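Local coordinates for multisubunit Na+/H+ antiporter, D subunit (Anoxybacillus flavithermus, PDB 6Z16), which probably forms an antiporter-like, ion-translocating subunit of the membrane-bound Mrp complex that exchanges sodium ions for protons, at residues S76-I88 with I327-M339. Numbering follows the deposited sequence.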
ATOM      1  N   SER D  76      -9.160   0.545 -63.377  1.00 37.95           N
ATOM      2  CA  SER D  76      -8.651  -0.528 -64.216  1.00 39.26           C
ATOM      3  C   SER D  76      -7.183  -0.336 -64.569  1.00 40.68           C
ATOM      4  O   SER D  76      -6.449  -1.324 -64.693  1.00 49.28           O
ATOM      5  CB  SER D  76      -9.498  -0.650 -65.477  1.00 37.91           C
ATOM      6  OG  SER D  76      -9.062  -1.738 -66.264  1.00 41.17           O
ATOM      7  N   LEU D  77      -6.733   0.915 -64.687  1.00 38.19           N
ATOM      8  CA  LEU D  77      -5.331   1.182 -64.996  1.00 47.16           C
ATOM      9  C   LEU D  77      -4.412   0.772 -63.855  1.00 58.47           C
ATOM     10  O   LEU D  77      -3.350   0.178 -64.087  1.00 60.79           O
ATOM     11  CB  LEU D  77      -5.144   2.659 -65.326  1.00 46.39           C
ATOM     12  CG  LEU D  77      -3.709   3.110 -65.589  1.00 44.80           C
ATOM     13  CD1 LEU D  77      -3.084   2.356 -66.750  1.00 39.52           C
ATOM     14  CD2 LEU D  77      -3.693   4.596 -65.839  1.00 37.65           C
ATOM     15  N   SER D  78      -4.812   1.061 -62.616  1.00 47.21           N
ATOM     16  CA  SER D  78      -4.001   0.675 -61.468  1.00 42.88           C
ATOM     17  C   SER D  78      -3.955  -0.835 -61.289  1.00 42.41           C
ATOM     18  O   SER D  78      -2.910  -1.376 -60.918  1.00 35.35           O
ATOM     19  CB  SER D  78      -4.532   1.355 -60.213  1.00 42.60           C
ATOM     20  OG  SER D  78      -5.849   0.934 -59.939  1.00 47.05           O
ATOM     21  N   ALA D  79      -5.052  -1.534 -61.598  1.00 41.88           N
ATOM     22  CA  ALA D  79      -5.059  -2.990 -61.519  1.00 39.84           C
ATOM     23  C   ALA D  79      -4.171  -3.611 -62.590  1.00 45.85           C
ATOM     24  O   ALA D  79      -3.468  -4.599 -62.324  1.00 51.71           O
ATOM     25  CB  ALA D  79      -6.486  -3.510 -61.637  1.00 23.30           C
ATOM     26  N   LEU D  80      -4.180  -3.035 -63.799  1.00 35.56           N
ATOM     27  CA  LEU D  80      -3.272  -3.488 -64.852  1.00 38.46           C
ATOM     28  C   LEU D  80      -1.815  -3.272 -64.470  1.00 35.56           C
ATOM     29  O   LEU D  80      -0.967  -4.141 -64.712  1.00 32.93           O
ATOM     30  CB  LEU D  80      -3.587  -2.763 -66.159  1.00 44.44           C
ATOM     31  CG  LEU D  80      -4.864  -3.152 -66.892  1.00 43.50           C
ATOM     32  CD1 LEU D  80      -5.162  -2.156 -67.980  1.00 29.29           C
ATOM     33  CD2 LEU D  80      -4.698  -4.528 -67.478  1.00 41.46           C
ATOM     34  N   LEU D  81      -1.511  -2.128 -63.854  1.00 37.71           N
ATOM     35  CA  LEU D  81      -0.141  -1.853 -63.431  1.00 39.66           C
ATOM     36  C   LEU D  81       0.298  -2.760 -62.290  1.00 42.79           C
ATOM     37  O   LEU D  81       1.467  -3.161 -62.236  1.00 41.37           O
ATOM     38  CB  LEU D  81      -0.013  -0.387 -63.037  1.00 41.60           C
ATOM     39  CG  LEU D  81      -0.070   0.555 -64.233  1.00 44.97           C
ATOM     40  CD1 LEU D  81      -0.285   1.982 -63.808  1.00 39.35           C
ATOM     41  CD2 LEU D  81       1.221   0.430 -64.998  1.00 42.31           C
ATOM     42  N   VAL D  82      -0.631  -3.129 -61.405  1.00 34.92           N
ATOM     43  CA  VAL D  82      -0.320  -4.063 -60.326  1.00 32.21           C
ATOM     44  C   VAL D  82      -0.025  -5.456 -60.876  1.00 28.33           C
ATOM     45  O   VAL D  82       0.946  -6.105 -60.460  1.00 24.55           O
ATOM     46  CB  VAL D  82      -1.468  -4.068 -59.302  1.00 30.59           C
ATOM     47  CG1 VAL D  82      -1.377  -5.251 -58.410  1.00 32.54           C
ATOM     48  CG2 VAL D  82      -1.391  -2.830 -58.441  1.00 31.25           C
ATOM     49  N   LEU D  83      -0.831  -5.920 -61.839  1.00 33.51           N
ATOM     50  CA  LEU D  83      -0.594  -7.229 -62.446  1.00 27.86           C
ATOM     51  C   LEU D  83       0.718  -7.265 -63.225  1.00 28.29           C
ATOM     52  O   LEU D  83       1.464  -8.255 -63.155  1.00 40.98           O
ATOM     53  CB  LEU D  83      -1.768  -7.595 -63.349  1.00 37.21           C
ATOM     54  CG  LEU D  83      -1.699  -8.938 -64.068  1.00 49.96           C
ATOM     55  CD1 LEU D  83      -1.654 -10.080 -63.085  1.00 34.44           C
ATOM     56  CD2 LEU D  83      -2.875  -9.092 -64.990  1.00 49.21           C
ATOM     57  N   THR D  84       1.033  -6.179 -63.938  1.00 26.48           N
ATOM     58  CA  THR D  84       2.295  -6.091 -64.666  1.00 37.91           C
ATOM     59  C   THR D  84       3.482  -6.095 -63.710  1.00 35.32           C
ATOM     60  O   THR D  84       4.491  -6.775 -63.959  1.00 30.46           O
ATOM     61  CB  THR D  84       2.299  -4.826 -65.525  1.00 44.18           C
ATOM     62  OG1 THR D  84       1.135  -4.808 -66.354  1.00 36.09           O
ATOM     63  CG2 THR D  84       3.522  -4.780 -66.410  1.00 44.77           C
ATOM     64  N   THR D  85       3.350  -5.373 -62.589  1.00 39.49           N
ATOM     65  CA  THR D  85       4.361  -5.371 -61.536  1.00 42.41           C
ATOM     66  C   THR D  85       4.569  -6.765 -60.959  1.00 46.31           C
ATOM     67  O   THR D  85       5.707  -7.181 -60.714  1.00 39.32           O
ATOM     68  CB  THR D  85       3.928  -4.401 -60.434  1.00 44.43           C
ATOM     69  OG1 THR D  85       3.765  -3.088 -60.981  1.00 49.31           O
ATOM     70  CG2 THR D  85       4.941  -4.358 -59.314  1.00 37.69           C
ATOM     71  N   SER D  86       3.475  -7.510 -60.776  1.00 41.26           N
ATOM     72  CA  SER D  86       3.538  -8.854 -60.212  1.00 38.28           C
ATOM     73  C   SER D  86       4.281  -9.819 -61.129  1.00 41.80           C
ATOM     74  O   SER D  86       5.106 -10.620 -60.663  1.00 41.23           O
ATOM     75  CB  SER D  86       2.122  -9.355 -59.957  1.00 35.44           C
ATOM     76  OG  SER D  86       1.437  -8.508 -59.055  1.00 45.63           O
ATOM     77  N   ILE D  87       4.005  -9.743 -62.434  1.00 37.31           N
ATOM     78  CA  ILE D  87       4.677 -10.605 -63.408  1.00 29.59           C
ATOM     79  C   ILE D  87       6.172 -10.296 -63.468  1.00 29.11           C
ATOM     80  O   ILE D  87       7.018 -11.210 -63.464  1.00 28.78           O
ATOM     81  CB  ILE D  87       4.014 -10.454 -64.789  1.00 36.68           C
ATOM     82  CG1 ILE D  87       2.555 -10.898 -64.741  1.00 36.29           C
ATOM     83  CG2 ILE D  87       4.772 -11.224 -65.838  1.00 35.69           C
ATOM     84  CD1 ILE D  87       2.370 -12.333 -64.359  1.00 44.77           C
ATOM     85  N   ILE D  88       6.515  -8.998 -63.512  1.00 31.44           N
ATOM     86  CA  ILE D  88       7.920  -8.585 -63.542  1.00 35.34           C
ATOM     87  C   ILE D  88       8.636  -9.022 -62.269  1.00 36.43           C
ATOM     88  O   ILE D  88       9.782  -9.490 -62.316  1.00 36.96           O
ATOM     89  CB  ILE D  88       8.025  -7.062 -63.756  1.00 58.11           C
ATOM     90  CG1 ILE D  88       7.493  -6.665 -65.127  1.00 69.80           C
ATOM     91  CG2 ILE D  88       9.457  -6.577 -63.656  1.00 57.81           C
ATOM     92  CD1 ILE D  88       7.250  -5.180 -65.260  1.00 64.60           C
ATOM     93  N   ILE D 327      -1.247   3.909 -72.712  1.00 31.80           N
ATOM     94  CA  ILE D 327      -1.461   2.809 -71.765  1.00 36.11           C
ATOM     95  C   ILE D 327      -0.903   1.496 -72.314  1.00 34.76           C
ATOM     96  O   ILE D 327      -0.190   0.763 -71.601  1.00 31.26           O
ATOM     97  CB  ILE D 327      -2.952   2.688 -71.401  1.00 31.38           C
ATOM     98  CG1 ILE D 327      -3.385   3.868 -70.544  1.00 34.15           C
ATOM     99  CG2 ILE D 327      -3.222   1.425 -70.623  1.00 34.76           C
ATOM    100  CD1 ILE D 327      -4.863   3.985 -70.396  1.00 38.53           C
ATOM    101  N   PHE D 328      -1.218   1.181 -73.585  1.00 35.10           N
ATOM    102  CA  PHE D 328      -0.657  -0.010 -74.234  1.00 36.58           C
ATOM    103  C   PHE D 328       0.872   0.013 -74.238  1.00 34.63           C
ATOM    104  O   PHE D 328       1.531  -0.983 -73.879  1.00 35.22           O
ATOM    105  CB  PHE D 328      -1.161  -0.140 -75.675  1.00 29.83           C
ATOM    106  CG  PHE D 328      -2.540  -0.715 -75.810  1.00 30.96           C
ATOM    107  CD1 PHE D 328      -2.756  -2.061 -75.609  1.00 34.37           C
ATOM    108  CD2 PHE D 328      -3.597   0.064 -76.232  1.00 37.31           C
ATOM    109  CE1 PHE D 328      -4.010  -2.605 -75.757  1.00 43.45           C
ATOM    110  CE2 PHE D 328      -4.852  -0.468 -76.387  1.00 35.24           C
ATOM    111  CZ  PHE D 328      -5.060  -1.804 -76.150  1.00 36.63           C
ATOM    112  N   TYR D 329       1.445   1.161 -74.610  1.00 26.02           N
ATOM    113  CA  TYR D 329       2.893   1.289 -74.677  1.00 26.93           C
ATOM    114  C   TYR D 329       3.522   1.218 -73.291  1.00 36.32           C
ATOM    115  O   TYR D 329       4.615   0.663 -73.144  1.00 37.89           O
ATOM    116  CB  TYR D 329       3.253   2.595 -75.381  1.00 37.14           C
ATOM    117  CG  TYR D 329       4.693   2.691 -75.796  1.00 48.21           C
ATOM    118  CD1 TYR D 329       5.148   2.039 -76.928  1.00 59.36           C
ATOM    119  CD2 TYR D 329       5.602   3.412 -75.050  1.00 46.89           C
ATOM    120  CE1 TYR D 329       6.465   2.112 -77.310  1.00 62.56           C
ATOM    121  CE2 TYR D 329       6.922   3.491 -75.424  1.00 51.61           C
ATOM    122  CZ  TYR D 329       7.348   2.839 -76.555  1.00 60.63           C
ATOM    123  OH  TYR D 329       8.664   2.911 -76.942  1.00 64.71           O
ATOM    124  N   LEU D 330       2.809   1.697 -72.265  1.00 36.28           N
ATOM    125  CA  LEU D 330       3.295   1.647 -70.889  1.00 31.29           C
ATOM    126  C   LEU D 330       3.447   0.217 -70.395  1.00 35.69           C
ATOM    127  O   LEU D 330       4.511  -0.161 -69.875  1.00 36.59           O
ATOM    128  CB  LEU D 330       2.340   2.440 -69.997  1.00 29.39           C
ATOM    129  CG  LEU D 330       2.475   2.463 -68.475  1.00 38.65           C
ATOM    130  CD1 LEU D 330       3.847   2.899 -68.010  1.00 41.90           C
ATOM    131  CD2 LEU D 330       1.422   3.397 -67.919  1.00 32.88           C
ATOM    132  N   LEU D 331       2.393  -0.592 -70.571  1.00 32.64           N
ATOM    133  CA  LEU D 331       2.421  -1.980 -70.104  1.00 28.36           C
ATOM    134  C   LEU D 331       3.508  -2.786 -70.811  1.00 25.31           C
ATOM    135  O   LEU D 331       4.351  -3.442 -70.158  1.00 23.17           O
ATOM    136  CB  LEU D 331       1.055  -2.624 -70.328  1.00 32.84           C
ATOM    137  CG  LEU D 331      -0.141  -1.972 -69.640  1.00 39.61           C
ATOM    138  CD1 LEU D 331      -1.422  -2.672 -70.042  1.00 36.05           C
ATOM    139  CD2 LEU D 331       0.011  -1.954 -68.139  1.00 45.59           C
ATOM    140  N   GLN D 332       3.537  -2.703 -72.152  1.00 32.72           N
ATOM    141  CA  GLN D 332       4.520  -3.498 -72.878  1.00 39.99           C
ATOM    142  C   GLN D 332       5.935  -2.996 -72.632  1.00 46.51           C
ATOM    143  O   GLN D 332       6.877  -3.791 -72.662  1.00 48.93           O
ATOM    144  CB  GLN D 332       4.203  -3.532 -74.379  1.00 30.26           C
ATOM    145  CG  GLN D 332       4.429  -2.251 -75.175  1.00 45.65           C
ATOM    146  CD  GLN D 332       5.842  -2.144 -75.738  1.00 55.11           C
ATOM    147  OE1 GLN D 332       6.493  -3.152 -76.009  1.00 55.44           O
ATOM    148  NE2 GLN D 332       6.325  -0.922 -75.897  1.00 46.55           N
ATOM    149  N   ASP D 333       6.108  -1.705 -72.328  1.00 47.01           N
ATOM    150  CA  ASP D 333       7.455  -1.199 -72.131  1.00 62.45           C
ATOM    151  C   ASP D 333       8.015  -1.577 -70.772  1.00 65.14           C
ATOM    152  O   ASP D 333       9.221  -1.824 -70.673  1.00 65.88           O
ATOM    153  CB  ASP D 333       7.486   0.312 -72.319  1.00 80.25           C
ATOM    154  CG  ASP D 333       8.891   0.857 -72.316  1.00 96.26           C
ATOM    155  OD1 ASP D 333       9.649   0.544 -73.257  1.00 95.22           O
ATOM    156  OD2 ASP D 333       9.237   1.618 -71.391  1.00 94.62           O
ATOM    157  N   MET D 334       7.167  -1.637 -69.735  1.00 53.87           N
ATOM    158  CA  MET D 334       7.589  -2.206 -68.452  1.00 37.82           C
ATOM    159  C   MET D 334       8.116  -3.626 -68.626  1.00 39.14           C
ATOM    160  O   MET D 334       9.266  -3.935 -68.241  1.00 41.35           O
ATOM    161  CB  MET D 334       6.418  -2.210 -67.473  1.00 32.43           C
ATOM    162  CG  MET D 334       5.950  -0.851 -67.032  1.00 41.95           C
ATOM    163  SD  MET D 334       4.443  -0.946 -66.059  1.00 67.65           S
ATOM    164  CE  MET D 334       5.059  -1.690 -64.556  1.00 88.81           C
ATOM    165  N   VAL D 335       7.297  -4.480 -69.265  1.00 42.48           N
ATOM    166  CA  VAL D 335       7.674  -5.883 -69.467  1.00 43.29           C
ATOM    167  C   VAL D 335       8.943  -5.995 -70.312  1.00 45.91           C
ATOM    168  O   VAL D 335       9.866  -6.758 -69.986  1.00 48.74           O
ATOM    169  CB  VAL D 335       6.499  -6.654 -70.096  1.00 42.62           C
ATOM    170  CG1 VAL D 335       6.892  -8.078 -70.410  1.00 36.08           C
ATOM    171  CG2 VAL D 335       5.293  -6.627 -69.176  1.00 36.09           C
ATOM    172  N   MET D 336       9.053  -5.158 -71.343  1.00 42.87           N
ATOM    173  CA  MET D 336      10.127  -5.282 -72.314  1.00 45.30           C
ATOM    174  C   MET D 336      11.460  -4.802 -71.756  1.00 40.84           C
ATOM    175  O   MET D 336      12.503  -5.400 -72.046  1.00 37.09           O
ATOM    176  CB  MET D 336       9.754  -4.499 -73.570  1.00 72.98           C
ATOM    177  CG  MET D 336      10.592  -4.819 -74.777  1.00 86.00           C
ATOM    178  SD  MET D 336      10.381  -6.550 -75.183  1.00 79.26           S
ATOM    179  CE  MET D 336       8.647  -6.546 -75.591  1.00 74.06           C
ATOM    180  N   LYS D 337      11.454  -3.739 -70.947  1.00 47.01           N
ATOM    181  CA  LYS D 337      12.713  -3.269 -70.383  1.00 47.00           C
ATOM    182  C   LYS D 337      13.233  -4.207 -69.306  1.00 48.64           C
ATOM    183  O   LYS D 337      14.458  -4.414 -69.219  1.00 51.34           O
ATOM    184  CB  LYS D 337      12.569  -1.852 -69.843  1.00 51.13           C
ATOM    185  CG  LYS D 337      12.255  -0.873 -70.935  1.00 69.55           C
ATOM    186  CD  LYS D 337      13.402  -0.724 -71.899  1.00 73.65           C
ATOM    187  CE  LYS D 337      12.927   0.014 -73.117  1.00 70.10           C
ATOM    188  NZ  LYS D 337      12.382   1.333 -72.760  1.00 64.30           N
ATOM    189  N   ALA D 338      12.332  -4.814 -68.513  1.00 41.35           N
ATOM    190  CA  ALA D 338      12.784  -5.866 -67.597  1.00 40.51           C
ATOM    191  C   ALA D 338      13.402  -7.045 -68.355  1.00 43.19           C
ATOM    192  O   ALA D 338      14.474  -7.552 -67.972  1.00 38.77           O
ATOM    193  CB  ALA D 338      11.624  -6.333 -66.725  1.00 43.01           C
ATOM    194  N   MET D 339      12.772  -7.442 -69.472  1.00 45.65           N
ATOM    195  CA  MET D 339      13.277  -8.526 -70.313  1.00 42.25           C
ATOM    196  C   MET D 339      14.663  -8.222 -70.871  1.00 38.34           C
ATOM    197  O   MET D 339      15.552  -9.084 -70.864  1.00 37.32           O
ATOM    198  CB  MET D 339      12.305  -8.742 -71.465  1.00 49.12           C
ATOM    199  CG  MET D 339      12.519  -9.957 -72.319  1.00 60.80           C
ATOM    200  SD  MET D 339      11.539  -9.740 -73.807  1.00 93.56           S
ATOM    201  CE  MET D 339       9.924  -9.531 -73.082  1.00101.33           C
TER
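Helices 76-99 and 320-351 meet here through mainly apolar side chains, in a buried contact between two predicted transmembrane helices near the centre of the subunit. Segment 327-339 lies in the membrane region that Mrp antiporter subunits share with NADH:quinone oxidoreductase, and the contact packs helix 76-99 against it within the helical bundle. The segments run almost parallel, at 11°, and their axes come within 10.0 Å. No hydrogen bond joins them.

Met-334 is a knob in a hole made by Leu-81, Thr-84, Thr-85 and Ile-88. Its chain bends at the last torsion (chi3 70°), which brings CE against Thr-84 CG2, at 3.9 Å, and Thr-85 OG1. The sulfur SD lies 3.7 Å from Leu-81 CD2, and these two side chains cross at about a right angle. Elsewhere in the hole, Ile-88 CD1 reaches Met-334 CB at 3.8 Å, while Ile-88 CG2 meets Ala-338 CB. Towards the start of both segments, Leu-331 CD2 rests on Thr-84 OG1 at 3.5 Å and also touches Leu-81 CD2. Leu-77 CD1 packs on Ile-327 CG2 at 4.0 Å.

Both branches of Thr-84 thus touch helix 320-351. OG1 also donates to Leu-80 O of its own helix at 2.7 Å, from the opposite face of the carbonyl plane to Thr-84 N. The methyl CG2, anti to the backbone N, is turned to Met-334 and to Val-335 CG2, 3.8 Å away. A glycine here would probably open a gap beside Met-334 and Val-335, and leave Leu-80 O without its second donor. Thr-85 OG1 likewise bonds to Leu-81 O.

Beyond the pair, helix 109-124 covers Leu-81 and Thr-85, and a phosphatidylethanolamine touches Val-335. Both threonine hydroxyls donate to carbonyls of their own helix, so the pairing probably rests on shape and dispersion.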